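Local coordinates for uncharacterized protein (Thermus thermophilus HB8, PDB 6SCE) that acts as a DNA nuclease of Type III CRISPR defence that is switched on by cyclic oligoadenylate, at residues Glu128-Leu133 against Gly350-Arg355; Gly544-Arg549 against Trp553-Lys558; Glu566-Met571 against Pro601-Met606. One frame throughout, in Å; residues are numbered along the deposited sequence.

In the fold
Contact 1 comes first along the chain, and contacts 2 and 3 follow it in series on the other side of the chain's centre, their centres about 41 and 40 Å from its own. Contact 1 sets edge strand 129-132 of one seven-stranded sheet against the loop and start of helix 354-370, which follow edge strand 342-347 of another with the same strand order, a duplication consistent with paired CARF domains. Contacts 2 and 3 share a third seven-stranded sheet, whose strands 541-548 and 551-558 form a hairpin. Their centres are about 12 Å apart, and E556 OE1 and R567 NH2 (3.2 Å) form a salt bridge between them. The probable activator-sensing and nuclease parts thus lie in separate regions.

Contact 1: Glu128-Leu133 against Gly350-Arg355; sequences EEERSL and GPWALR. With nucleotides of chain B.
E128, just before edge strand 129-132 of one Rossmann-like sheet, and E130 within it reach towards the loop that starts helix 354-370 beside a second, a junction consistent with an interface between two CARF domains. Together with R355 they supply most of the 187 Å² buried. E128 and R355 run alongside in opposite senses, so the acid meets the aliphatic part of the arginine: E128 OE1 is 3.1 Å from R355 CD, while R355 NE stands 4.4 Å from the same oxygen, too far for a salt bridge. The carboxylate and guanidinium planes are 79° apart, which rules out a flat two-pronged pairing. E128 OE1 instead forms its salt bridge with R358, one turn further along the helix, and E128 OE2 touches L354 CD2.

E130 has CG anti to the backbone N (chi1 169°) and an extended chain, which carries its carboxylate to W352. OE1 comes within 4.1 Å of W352 CD1, with the carboxylate and ring planes 53° apart. A water completes the link, donating to E130 OE1 at 2.6 Å and to W352 O at 2.7 Å. The other oxygen, E130 OE2, makes a salt bridge with R120, which also forms a cation-pi contact with W352, so R120 bridges the acid and the indole. W352 belongs to a type I turn from G350 to A353, the N-cap residue, and G350 CA packs against one face of its ring. On the same turn P351 CB lies 3.8 Å from N6 of nucleotide A3 of chain B.

Contact 2: Gly544-Arg549 against Trp553-Lys558; sequences GVFFHR and WFVECK
F546 and W553 exchange two backbone hydrogen bonds, F546 N to W553 O at 2.9 Å (N-H...O angle 159°) and W553 N to F546 O at 2.7 Å, the mark of an antiparallel hydrogen-bonded pair. V555 N to G544 O, 2.8 Å, adds a third bond. Past the pair, a water accepts from W553 NE1 and donates to H548 O, meeting the indole at its edge.

V545 and F554 form the intervening non-hydrogen-bonded pair. These strands, 541-548 and 551-558, make a beta hairpin. With D543 on its first strand and E556-C557-K558 at the end of its second, the sequence matches the D...ExK pattern of PD-(D/E)XK nucleases, consistent with the nuclease core; D543 OD2 also accepts from C557 N.

The side chains of F546 and W553 lie alongside each other on one sheet face in an offset stack, F546 against the five-membered ring, centroids 4.1 Å apart and planes at 14°. The phenyl ring gets there with CG between the backbone N and the carbonyl carbon (chi1 63°), which sets W553 CB over its centre in a CH-pi contact of 3.4 Å to the centroid. A serine in place of F546 would probably strip the indole of its stacking partner and open a gap beside L509 and L586. At the phenyl edge, V555 CG2 sits 3.9 Å from F546 CD1.

Contact 3: Glu566-Met571 against Pro601-Met606; sequences ERAPIM and PNLVYM
Helix 566-571 runs 10.6 Å from strand 603-606, axis to axis, with N-to-C directions at 156°, and the two backbones come nearest at A568 and L603, whose CA atoms are 7.8 Å apart. The separation is filled by side chains, and the contact buries 164 Å².

L603 contributes most. Its CG stands anti to the carbonyl carbon (chi1 -51°), and its two methyls divide the helix surface between them: CD1 lies 3.9 Å from A568 CB and also near A568 O, while CD2 is 3.9 Å from M571 CG. A568 and M571 are three residues apart, so they sit on the same side of the helix and L603 touches both. Residue 571 is a selenomethionine. Its CG is anti to the backbone N, and a bend at chi2 (81°) turns the chain end away from L603 to the neighbouring strands, where its CE approaches F554 O at 3.3 Å and its side chain also meets M587.

Topologically, helix 561-579 is the connection of a beta-alpha-beta crossover between the adjacent parallel strands 551-558 and 584-592, and strand 603-607 continues the parallel run beyond 584-592. The helix thus covers one face of the sheet across three consecutive strands. N602, just before the strand, ties the two elements further through a hydrogen bond from ND2 to A572 O.

Y605 approaches the helix by the far end of its ring, with OH 3.3 Å from A568 CB. That hydroxyl is hydrogen-bonded to S600 OG, so its polar need is met within the loop leading into the strand, and it offers A568 a van der Waals surface. P569 lacks the amide hydrogen of a regular turn, and the helix is kinked there, but M571 N still bonds to R567 O at 2.9 Å.

Contact 1: Glu128-Leu133 against Gly350-Arg355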
loop_
_atom_site.group_PDB
_atom_site.type_symbol
_atom_site.label_atom_id
_atom_site.label_comp_id
_atom_site.label_asym_id
_atom_site.label_seq_id
_atom_site.Cartn_x
_atom_site.Cartn_y
_atom_site.Cartn_z
ATOM N N GLU A 128 3.856 -28.080 12.362
ATOM C CA GLU A 128 3.611 -26.689 12.728
ATOM C C GLU A 128 4.372 -26.295 13.975
ATOM O O GLU A 128 4.142 -26.835 15.048
ATOM C CB GLU A 128 2.117 -26.422 12.918
ATOM C CG GLU A 128 1.374 -26.345 11.598
ATOM C CD GLU A 128 0.116 -25.499 11.697
ATOM O OE1 GLU A 128 -0.648 -25.717 12.668
ATOM O OE2 GLU A 128 -0.081 -24.622 10.810
ATOM N N GLU A 129 5.273 -25.330 13.823
ATOM C CA GLU A 129 6.154 -24.898 14.897
ATOM C C GLU A 129 6.405 -23.434 14.638
ATOM O O GLU A 129 6.436 -23.005 13.493
ATOM C CB GLU A 129 7.515 -25.603 14.832
ATOM C CG GLU A 129 7.532 -27.067 15.227
ATOM C CD GLU A 129 8.866 -27.734 14.928
ATOM O OE1 GLU A 129 9.858 -27.017 14.645
ATOM O OE2 GLU A 129 8.914 -28.979 14.966
ATOM N N GLU A 130 6.631 -22.674 15.687
ATOM C CA GLU A 130 6.990 -21.279 15.534
ATOM C C GLU A 130 8.193 -21.021 16.454
ATOM O O GLU A 130 8.287 -21.637 17.517
ATOM C CB GLU A 130 5.756 -20.463 15.908
ATOM C CG GLU A 130 5.949 -18.980 16.085
ATOM C CD GLU A 130 4.738 -18.330 16.718
ATOM O OE1 GLU A 130 3.603 -18.781 16.464
ATOM O OE2 GLU A 130 4.920 -17.365 17.474
ATOM N N ARG A 131 9.146 -20.190 16.036
ATOM C CA ARG A 131 10.242 -19.774 16.907
ATOM C C ARG A 131 10.640 -18.324 16.632
ATOM O O ARG A 131 10.540 -17.851 15.489
ATOM C CB ARG A 131 11.455 -20.710 16.755
ATOM C CG ARG A 131 12.232 -20.595 15.456
ATOM C CD ARG A 131 13.499 -21.451 15.477
ATOM N NE ARG A 131 13.214 -22.843 15.151
ATOM C CZ ARG A 131 13.732 -23.508 14.126
ATOM N NH1 ARG A 131 13.376 -24.768 13.929
ATOM N NH2 ARG A 131 14.611 -22.931 13.308
ATOM N N SER A 132 11.095 -17.644 17.671
ATOM C CA SER A 132 11.579 -16.299 17.580
ATOM C C SER A 132 12.932 -16.320 16.934
ATOM O O SER A 132 13.741 -17.219 17.209
ATOM C CB SER A 132 11.694 -15.698 18.983
ATOM O OG SER A 132 12.105 -14.358 18.869
ATOM N N LEU A 133 13.173 -15.370 16.036
ATOM C CA LEU A 133 14.435 -15.287 15.307
ATOM C C LEU A 133 15.369 -14.227 15.864
ATOM O O LEU A 133 16.018 -13.459 15.111
ATOM C CB LEU A 133 14.176 -15.057 13.802
ATOM C CG LEU A 133 13.364 -16.201 13.168
ATOM C CD1 LEU A 133 13.152 -15.864 11.702
ATOM C CD2 LEU A 133 14.030 -17.559 13.339
ATOM N N GLY A 350 -1.837 -11.340 16.640
ATOM C CA GLY A 350 -0.807 -10.583 15.934
ATOM C C GLY A 350 -0.687 -11.040 14.485
ATOM O O GLY A 350 -1.368 -11.975 14.062
ATOM N N PRO A 351 0.218 -10.399 13.740
ATOM C CA PRO A 351 0.322 -10.708 12.302
ATOM C C PRO A 351 0.893 -12.068 11.993
ATOM O O PRO A 351 0.852 -12.500 10.848
ATOM C CB PRO A 351 1.212 -9.576 11.771
ATOM C CG PRO A 351 1.977 -9.072 12.941
ATOM C CD PRO A 351 0.969 -9.186 14.086
ATOM N N TRP A 352 1.422 -12.748 13.007
ATOM C CA TRP A 352 1.932 -14.104 12.872
ATOM C C TRP A 352 0.864 -15.159 13.023
ATOM O O TRP A 352 1.168 -16.333 12.886
ATOM C CB TRP A 352 3.002 -14.377 13.961
ATOM C CG TRP A 352 2.381 -14.208 15.355
ATOM C CD1 TRP A 352 1.679 -15.148 16.072
ATOM C CD2 TRP A 352 2.381 -13.018 16.150
ATOM N NE1 TRP A 352 1.224 -14.596 17.253
ATOM C CE2 TRP A 352 1.660 -13.303 17.336
ATOM C CE3 TRP A 352 2.938 -11.747 15.986
ATOM C CZ2 TRP A 352 1.481 -12.362 18.344
ATOM C CZ3 TRP A 352 2.751 -10.808 16.990
ATOM C CH2 TRP A 352 2.027 -11.121 18.150
ATOM N N ALA A 353 -0.372 -14.770 13.311
ATOM C CA ALA A 353 -1.347 -15.726 13.864
ATOM C C ALA A 353 -2.111 -16.535 12.812
ATOM O O ALA A 353 -3.333 -16.481 12.722
ATOM C CB ALA A 353 -2.291 -15.014 14.794
ATOM N N LEU A 354 -1.340 -17.289 12.035
ATOM C CA LEU A 354 -1.846 -18.145 10.979
ATOM C C LEU A 354 -2.874 -19.118 11.560
ATOM O O LEU A 354 -3.951 -19.296 11.020
ATOM C CB LEU A 354 -0.683 -18.905 10.387
ATOM C CG LEU A 354 -0.978 -19.919 9.309
ATOM C CD1 LEU A 354 0.259 -20.153 8.455
ATOM C CD2 LEU A 354 -1.496 -21.238 9.875
ATOM N N ARG A 355 -2.548 -19.732 12.694
ATOM C CA ARG A 355 -3.463 -20.744 13.253
ATOM C C ARG A 355 -4.749 -20.164 13.798
ATOM O O ARG A 355 -5.803 -20.820 13.732
ATOM C CB ARG A 355 -2.741 -21.578 14.306
ATOM C CG ARG A 355 -1.664 -22.458 13.675
ATOM C CD ARG A 355 -0.906 -23.345 14.675
ATOM N NE ARG A 355 -0.149 -22.592 15.679
ATOM C CZ ARG A 355 -0.612 -22.247 16.889
ATOM N NH1 ARG A 355 0.163 -21.566 17.728
ATOM N NH2 ARG A 355 -1.844 -22.570 17.279
ATOM P P A B 3 4.039 -10.311 3.333
ATOM O OP1 A B 3 4.077 -11.538 4.227
ATOM O OP2 A B 3 4.079 -10.645 1.866
ATOM O "O5'" A B 3 2.748 -9.460 3.680
ATOM C "C5'" A B 3 2.550 -8.109 3.239
ATOM C "C4'" A B 3 1.159 -7.706 3.668
ATOM O "O4'" A B 3 1.081 -7.689 5.126
ATOM C "C3'" A B 3 0.694 -6.333 3.199
ATOM O "O3'" A B 3 -0.589 -6.509 2.631
ATOM C "C2'" A B 3 0.652 -5.517 4.501
ATOM O "O2'" A B 3 -0.285 -4.463 4.487
ATOM C "C1'" A B 3 0.281 -6.600 5.506
ATOM N N9 A B 3 0.620 -6.271 6.872
ATOM C C8 A B 3 1.831 -5.805 7.324
ATOM N N7 A B 3 1.845 -5.634 8.631
ATOM C C5 A B 3 0.591 -6.048 9.049
ATOM C C6 A B 3 0.003 -6.122 10.327
ATOM N N6 A B 3 0.654 -5.804 11.442
ATOM N N1 A B 3 -1.260 -6.603 10.393
ATOM C C2 A B 3 -1.884 -6.956 9.263
ATOM N N3 A B 3 -1.435 -6.924 8.002
ATOM C C4 A B 3 -0.173 -6.452 7.972
HETATM O O HOH W 1 2.146 -18.409 14.335
#

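Contact 2: Gly544-Arg549 against Trp553-Lys558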
loop_
_atom_site.group_PDB
_atom_site.type_symbol
_atom_site.label_atom_id
_atom_site.label_comp_id
_atom_site.label_asym_id
_atom_site.label_seq_id
_atom_site.Cartn_x
_atom_site.Cartn_y
_atom_site.Cartn_z
ATOM N N GLY A 544 -9.966 16.354 -8.996
ATOM C CA GLY A 544 -10.744 15.341 -9.651
ATOM C C GLY A 544 -10.310 13.964 -9.163
ATOM O O GLY A 544 -9.262 13.804 -8.542
ATOM N N VAL A 545 -11.146 12.974 -9.422
ATOM C CA VAL A 545 -10.794 11.602 -9.103
ATOM C C VAL A 545 -11.501 10.681 -10.092
ATOM O O VAL A 545 -12.631 10.934 -10.520
ATOM C CB VAL A 545 -11.089 11.263 -7.618
ATOM C CG1 VAL A 545 -12.571 11.392 -7.289
ATOM C CG2 VAL A 545 -10.571 9.881 -7.234
ATOM N N PHE A 546 -10.795 9.631 -10.497
ATOM C CA PHE A 546 -11.423 8.603 -11.308
ATOM C C PHE A 546 -10.921 7.218 -10.903
ATOM O O PHE A 546 -9.815 7.071 -10.339
ATOM C CB PHE A 546 -11.331 8.876 -12.837
ATOM C CG PHE A 546 -9.942 8.916 -13.406
ATOM C CD1 PHE A 546 -9.216 10.097 -13.415
ATOM C CD2 PHE A 546 -9.404 7.801 -14.035
ATOM C CE1 PHE A 546 -7.946 10.143 -13.977
ATOM C CE2 PHE A 546 -8.144 7.837 -14.611
ATOM C CZ PHE A 546 -7.406 9.005 -14.572
ATOM N N PHE A 547 -11.761 6.221 -11.174
ATOM C CA PHE A 547 -11.452 4.826 -10.865
ATOM C C PHE A 547 -11.572 4.024 -12.156
ATOM O O PHE A 547 -12.560 4.153 -12.872
ATOM C CB PHE A 547 -12.399 4.311 -9.779
ATOM C CG PHE A 547 -12.124 2.899 -9.364
ATOM C CD1 PHE A 547 -10.931 2.565 -8.759
ATOM C CD2 PHE A 547 -13.057 1.893 -9.611
ATOM C CE1 PHE A 547 -10.654 1.257 -8.401
ATOM C CE2 PHE A 547 -12.794 0.586 -9.238
ATOM C CZ PHE A 547 -11.591 0.269 -8.634
ATOM N N HIS A 548 -10.539 3.253 -12.491
ATOM C CA HIS A 548 -10.613 2.426 -13.683
ATOM C C HIS A 548 -9.878 1.121 -13.450
ATOM O O HIS A 548 -8.672 1.118 -13.273
ATOM C CB HIS A 548 -10.016 3.160 -14.884
ATOM C CG HIS A 548 -10.231 2.450 -16.183
ATOM N ND1 HIS A 548 -11.471 2.007 -16.585
ATOM C CD2 HIS A 548 -9.366 2.110 -17.171
ATOM C CE1 HIS A 548 -11.358 1.404 -17.759
ATOM N NE2 HIS A 548 -10.093 1.455 -18.137
ATOM N N ARG A 549 -10.628 0.028 -13.413
ATOM C CA ARG A 549 -10.057 -1.328 -13.400
ATOM C C ARG A 549 -9.064 -1.669 -12.280
ATOM O O ARG A 549 -8.098 -2.365 -12.521
ATOM C CB ARG A 549 -9.418 -1.607 -14.758
ATOM C CG ARG A 549 -10.466 -1.543 -15.872
ATOM C CD ARG A 549 -9.945 -2.054 -17.192
ATOM N NE ARG A 549 -9.436 -3.431 -17.132
ATOM C CZ ARG A 549 -10.174 -4.543 -17.161
ATOM N NH1 ARG A 549 -11.503 -4.509 -17.211
ATOM N NH2 ARG A 549 -9.562 -5.718 -17.125
ATOM N N TRP A 553 -7.266 7.083 -9.330
ATOM C CA TRP A 553 -6.474 8.212 -9.829
ATOM C C TRP A 553 -6.990 9.488 -9.189
ATOM O O TRP A 553 -8.199 9.702 -9.138
ATOM C CB TRP A 553 -6.640 8.389 -11.345
ATOM C CG TRP A 553 -6.053 7.314 -12.211
ATOM C CD1 TRP A 553 -6.521 6.046 -12.373
ATOM C CD2 TRP A 553 -4.943 7.449 -13.094
ATOM N NE1 TRP A 553 -5.727 5.357 -13.268
ATOM C CE2 TRP A 553 -4.765 6.202 -13.738
ATOM C CE3 TRP A 553 -4.070 8.502 -13.402
ATOM C CZ2 TRP A 553 -3.750 5.979 -14.666
ATOM C CZ3 TRP A 553 -3.057 8.274 -14.295
ATOM C CH2 TRP A 553 -2.896 7.014 -14.919
ATOM N N PHE A 554 -6.065 10.310 -8.703
ATOM C CA PHE A 554 -6.360 11.662 -8.275
ATOM C C PHE A 554 -5.866 12.612 -9.354
ATOM O O PHE A 554 -4.814 12.389 -9.954
ATOM C CB PHE A 554 -5.654 11.979 -6.960
ATOM C CG PHE A 554 -6.127 11.151 -5.807
ATOM C CD1 PHE A 554 -7.483 10.946 -5.590
ATOM C CD2 PHE A 554 -5.218 10.585 -4.927
ATOM C CE1 PHE A 554 -7.919 10.178 -4.525
ATOM C CE2 PHE A 554 -5.651 9.823 -3.857
ATOM C CZ PHE A 554 -6.991 9.629 -3.647
ATOM N N VAL A 555 -6.625 13.681 -9.572
ATOM C CA VAL A 555 -6.327 14.636 -10.633
ATOM C C VAL A 555 -5.924 15.973 -10.011
ATOM O O VAL A 555 -6.568 16.442 -9.047
ATOM C CB VAL A 555 -7.548 14.864 -11.545
ATOM C CG1 VAL A 555 -7.201 15.811 -12.695
ATOM C CG2 VAL A 555 -8.071 13.546 -12.090
ATOM N N GLU A 556 -4.852 16.568 -10.539
ATOM C CA GLU A 556 -4.453 17.936 -10.138
ATOM C C GLU A 556 -4.428 18.784 -11.400
ATOM O O GLU A 556 -3.803 18.391 -12.381
ATOM C CB GLU A 556 -3.079 17.948 -9.454
ATOM C CG GLU A 556 -2.575 19.323 -9.011
ATOM C CD GLU A 556 -3.303 19.891 -7.804
ATOM O OE1 GLU A 556 -4.027 19.145 -7.112
ATOM O OE2 GLU A 556 -3.140 21.099 -7.533
ATOM N N CYS A 557 -5.096 19.936 -11.346
ATOM C CA CYS A 557 -5.254 20.841 -12.488
ATOM C C CYS A 557 -4.652 22.196 -12.153
ATOM O O CYS A 557 -5.040 22.808 -11.158
ATOM C CB CYS A 557 -6.729 21.061 -12.792
ATOM S SG CYS A 557 -7.560 19.606 -13.451
ATOM N N LYS A 558 -3.715 22.650 -12.979
ATOM C CA LYS A 558 -3.000 23.909 -12.738
ATOM C C LYS A 558 -2.885 24.718 -14.035
ATOM O O LYS A 558 -2.918 24.147 -15.133
ATOM C CB LYS A 558 -1.603 23.634 -12.167
ATOM C CG LYS A 558 -1.580 23.187 -10.702
ATOM C CD LYS A 558 -2.188 24.227 -9.772
ATOM C CE LYS A 558 -1.634 24.106 -8.364
ATOM N NZ LYS A 558 -2.511 24.784 -7.383
HETATM O O HOH W 2 -6.551 2.762 -14.222
#

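Contact 3: Glu566-Met571 against Pro601-Met606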
loop_
_atom_site.group_PDB
_atom_site.type_symbol
_atom_site.label_atom_id
_atom_site.label_comp_id
_atom_site.label_asym_id
_atom_site.label_seq_id
_atom_site.Cartn_x
_atom_site.Cartn_y
_atom_site.Cartn_z
ATOM N N GLU A 566 5.271 22.045 -8.023
ATOM C CA GLU A 566 5.185 22.325 -6.589
ATOM C C GLU A 566 4.324 21.286 -5.867
ATOM O O GLU A 566 4.548 20.987 -4.682
ATOM C CB GLU A 566 4.590 23.719 -6.345
ATOM C CG GLU A 566 4.647 24.182 -4.893
ATOM N N ARG A 567 3.333 20.755 -6.574
ATOM C CA ARG A 567 2.401 19.814 -5.979
ATOM C C ARG A 567 2.889 18.359 -6.016
ATOM O O ARG A 567 2.477 17.551 -5.182
ATOM C CB ARG A 567 1.038 19.954 -6.652
ATOM C CG ARG A 567 0.227 21.120 -6.114
ATOM C CD ARG A 567 -0.459 20.759 -4.803
ATOM N NE ARG A 567 -1.429 19.683 -5.003
ATOM C CZ ARG A 567 -2.013 18.980 -4.037
ATOM N NH1 ARG A 567 -1.738 19.213 -2.762
ATOM N NH2 ARG A 567 -2.878 18.028 -4.358
ATOM N N ALA A 568 3.792 18.047 -6.939
ATOM C CA ALA A 568 4.174 16.666 -7.226
ATOM C C ALA A 568 4.669 15.850 -6.013
ATOM O O ALA A 568 4.275 14.705 -5.855
ATOM C CB ALA A 568 5.199 16.620 -8.350
ATOM N N PRO A 569 5.539 16.431 -5.166
ATOM C CA PRO A 569 6.039 15.659 -4.027
ATOM C C PRO A 569 4.919 15.188 -3.085
ATOM O O PRO A 569 4.900 14.026 -2.695
ATOM C CB PRO A 569 6.959 16.649 -3.301
ATOM C CG PRO A 569 7.347 17.652 -4.355
ATOM C CD PRO A 569 6.142 17.779 -5.234
ATOM N N ILE A 570 4.002 16.084 -2.741
ATOM C CA ILE A 570 2.888 15.730 -1.869
ATOM C C ILE A 570 1.891 14.841 -2.609
ATOM O O ILE A 570 1.401 13.878 -2.056
ATOM C CB ILE A 570 2.211 16.977 -1.260
ATOM C CG1 ILE A 570 3.098 17.501 -0.124
ATOM C CG2 ILE A 570 0.803 16.667 -0.738
ATOM C CD1 ILE A 570 2.465 18.609 0.692
HETATM N N MSE A 571 1.617 15.151 -3.867
HETATM C CA MSE A 571 0.691 14.334 -4.641
HETATM C C MSE A 571 1.142 12.888 -4.720
HETATM O O MSE A 571 0.305 11.990 -4.603
HETATM C CB MSE A 571 0.531 14.902 -6.036
HETATM C CG MSE A 571 -0.572 14.188 -6.799
HETATM SE SE MSE A 571 -2.283 14.962 -6.233
HETATM C CE MSE A 571 -3.225 14.476 -7.899
ATOM N N PRO A 601 7.314 8.066 -10.525
ATOM C CA PRO A 601 6.823 6.719 -10.837
ATOM C C PRO A 601 5.296 6.550 -10.808
ATOM O O PRO A 601 4.774 5.693 -11.517
ATOM C CB PRO A 601 7.458 5.840 -9.746
ATOM C CG PRO A 601 8.624 6.622 -9.239
ATOM C CD PRO A 601 8.236 8.068 -9.377
ATOM N N ASN A 602 4.593 7.330 -10.000
ATOM C CA ASN A 602 3.131 7.189 -9.924
ATOM C C ASN A 602 2.347 8.389 -10.438
ATOM O O ASN A 602 1.138 8.431 -10.281
ATOM C CB ASN A 602 2.671 6.782 -8.510
ATOM C CG ASN A 602 2.793 7.890 -7.489
ATOM O OD1 ASN A 602 3.386 8.928 -7.744
ATOM N ND2 ASN A 602 2.237 7.652 -6.288
ATOM N N LEU A 603 3.012 9.349 -11.065
ATOM C CA LEU A 603 2.290 10.493 -11.660
ATOM C C LEU A 603 2.429 10.499 -13.179
ATOM O O LEU A 603 3.417 9.995 -13.703
ATOM C CB LEU A 603 2.790 11.805 -11.089
ATOM C CG LEU A 603 2.835 11.899 -9.564
ATOM C CD1 LEU A 603 3.434 13.231 -9.134
ATOM C CD2 LEU A 603 1.439 11.731 -8.981
ATOM N N VAL A 604 1.417 11.035 -13.857
ATOM C CA VAL A 604 1.389 11.168 -15.317
ATOM C C VAL A 604 1.131 12.658 -15.599
ATOM O O VAL A 604 0.261 13.269 -14.979
ATOM C CB VAL A 604 0.274 10.294 -15.943
ATOM C CG1 VAL A 604 0.135 10.537 -17.445
ATOM C CG2 VAL A 604 0.534 8.821 -15.674
ATOM N N TYR A 605 1.922 13.239 -16.496
ATOM C CA TYR A 605 1.871 14.671 -16.774
ATOM C C TYR A 605 1.278 14.925 -18.151
ATOM O O TYR A 605 1.736 14.349 -19.144
ATOM C CB TYR A 605 3.269 15.260 -16.710
ATOM C CG TYR A 605 3.802 15.315 -15.307
ATOM C CD1 TYR A 605 4.490 14.238 -14.758
ATOM C CD2 TYR A 605 3.599 16.430 -14.523
ATOM C CE1 TYR A 605 4.978 14.296 -13.463
ATOM C CE2 TYR A 605 4.080 16.498 -13.235
ATOM C CZ TYR A 605 4.766 15.428 -12.707
ATOM O OH TYR A 605 5.233 15.519 -11.419
HETATM N N MSE A 606 0.260 15.781 -18.203
HETATM C CA MSE A 606 -0.395 16.122 -19.469
HETATM C C MSE A 606 -0.636 17.601 -19.570
HETATM O O MSE A 606 -0.572 18.339 -18.572
HETATM C CB MSE A 606 -1.738 15.410 -19.580
HETATM C CG MSE A 606 -1.573 13.897 -19.535
HETATM SE SE MSE A 606 -3.297 13.067 -19.884
HETATM C CE MSE A 606 -3.271 13.022 -21.872
#